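Local coordinates for glycosyl hydrolase family 2, TIM barrel domain protein (Parabacteroides merdae ATCC 43184, PDB 6DXU) that probably hydrolyses beta-glucuronides as a gut bacterial beta-glucuronidase of glycoside hydrolase family 2, at residues Glu257-Leu260 / Asp264-Leu267. Residues are numbered along the deposited sequence; the frame is centred on the assembly and turned at random.
Sequences EGIL and DQLL
The side-chain amide of Gln265 reaches over to the backbone carbonyl of Leu260 and makes the one hydrogen bond between 257-260 and 264-267, NE2 to O at 2.9 Å. The donor comes in the carbonyl plane on a lone pair, with a C=O...N angle of 144°. The bond is bent at the hydrogen, however, and the oxygen lies 27° out of the Gln265 amide plane. A kink in the glutamine chain (chi2 -73°) swings the amide round to this carbonyl. NE2 of Gln265 then also sits 4.0 Å from CB of Leu260.

The apolar part of the contact gathers round the far end of Ile259. Its CG1 branch is fully extended, CG1 anti to the backbone N, which carries CD1 across to 264-267. There CD1 of Ile259 lies 4.0 Å from CG of Gln265. The same CD1 is 3.9 Å from CD2 of Leu267; the isoleucine and glutamine chains run past each other in opposite senses, while Ile259 and Leu267 cross nearly at right angles.

The two segments belong to different sheets of a beta sandwich, the immunoglobulin-like domain of family 2 enzymes: 250-259, paired with 237-244, and 263-273, paired with 219-229, are each an outermost strand of their sheet within this chain. Gly258 and Ile259 both face Ala237 in a G1 beta bulge, the glycine taking the positive phi, just before the chain passes from one sheet to the other. Were Gln265 shortened to alanine, the Leu260 carbonyl would probably lose this donor, and CD1 of Ile259 the CG that lies against it.

Val239 of strand 237-244 packs against both Ile259 and Leu267. Arg446 of the second subunit rests on Leu260, and Lys450 of that subunit on Gln265.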
loop_
_atom_site.group_PDB
_atom_site.type_symbol
_atom_site.label_atom_id
_atom_site.label_comp_id
_atom_site.label_asym_id
_atom_site.label_seq_id
_atom_site.Cartn_x
_atom_site.Cartn_y
_atom_site.Cartn_z
ATOM N N GLU D 257 11.583 -25.149 40.041
ATOM C CA GLU D 257 12.691 -24.239 40.309
ATOM C C GLU D 257 13.530 -24.044 39.050
ATOM O O GLU D 257 13.894 -25.016 38.382
ATOM C CB GLU D 257 13.570 -24.759 41.449
ATOM C CG GLU D 257 12.967 -24.559 42.834
ATOM C CD GLU D 257 13.873 -25.063 43.956
ATOM O OE1 GLU D 257 14.916 -25.681 43.658
ATOM O OE2 GLU D 257 13.540 -24.841 45.141
ATOM N N GLY D 258 13.845 -22.791 38.742
ATOM C CA GLY D 258 14.721 -22.502 37.619
ATOM C C GLY D 258 14.134 -22.855 36.274
ATOM O O GLY D 258 14.866 -23.277 35.369
ATOM N N ILE D 259 12.823 -22.703 36.118
ATOM C CA ILE D 259 12.194 -22.936 34.827
ATOM C C ILE D 259 12.484 -21.752 33.906
ATOM O O ILE D 259 12.765 -20.640 34.359
ATOM C CB ILE D 259 10.682 -23.161 35.018
ATOM C CG1 ILE D 259 10.028 -23.704 33.753
ATOM C CG2 ILE D 259 10.008 -21.881 35.430
ATOM C CD1 ILE D 259 8.517 -23.838 33.887
ATOM N N LEU D 260 12.444 -22.003 32.590
ATOM C CA LEU D 260 12.571 -20.923 31.609
ATOM C C LEU D 260 11.212 -20.256 31.433
ATOM O O LEU D 260 10.298 -20.855 30.858
ATOM C CB LEU D 260 13.092 -21.462 30.275
ATOM C CG LEU D 260 12.999 -20.563 29.036
ATOM C CD1 LEU D 260 13.811 -19.305 29.230
ATOM C CD2 LEU D 260 13.495 -21.342 27.827
ATOM N N ASP D 264 5.618 -21.027 25.835
ATOM C CA ASP D 264 4.711 -22.018 26.410
ATOM C C ASP D 264 5.428 -22.935 27.389
ATOM O O ASP D 264 6.564 -23.339 27.154
ATOM C CB ASP D 264 4.099 -22.916 25.335
ATOM C CG ASP D 264 3.297 -22.167 24.310
ATOM O OD1 ASP D 264 2.910 -21.013 24.563
ATOM O OD2 ASP D 264 3.018 -22.784 23.260
ATOM N N GLN D 265 4.762 -23.244 28.507
ATOM C CA GLN D 265 5.271 -24.242 29.442
ATOM C C GLN D 265 4.106 -25.023 30.022
ATOM O O GLN D 265 3.092 -24.434 30.413
ATOM C CB GLN D 265 6.093 -23.629 30.583
ATOM C CG GLN D 265 7.363 -22.893 30.152
ATOM C CD GLN D 265 8.485 -23.826 29.710
ATOM O OE1 GLN D 265 8.303 -25.041 29.607
ATOM N NE2 GLN D 265 9.647 -23.248 29.409
ATOM N N LEU D 266 4.246 -26.348 30.060
ATOM C CA LEU D 266 3.345 -27.191 30.842
ATOM C C LEU D 266 3.844 -27.204 32.281
ATOM O O LEU D 266 4.973 -27.630 32.544
ATOM C CB LEU D 266 3.286 -28.600 30.261
ATOM C CG LEU D 266 2.541 -29.681 31.053
ATOM C CD1 LEU D 266 1.066 -29.350 31.228
ATOM C CD2 LEU D 266 2.711 -31.010 30.356
ATOM N N LEU D 267 3.026 -26.703 33.203
ATOM C CA LEU D 267 3.472 -26.507 34.574
ATOM C C LEU D 267 3.134 -27.675 35.479
ATOM O O LEU D 267 3.890 -27.956 36.416
ATOM C CB LEU D 267 2.847 -25.241 35.168
ATOM C CG LEU D 267 3.148 -23.914 34.456
ATOM C CD1 LEU D 267 2.494 -22.783 35.196
ATOM C CD2 LEU D 267 4.648 -23.672 34.359
#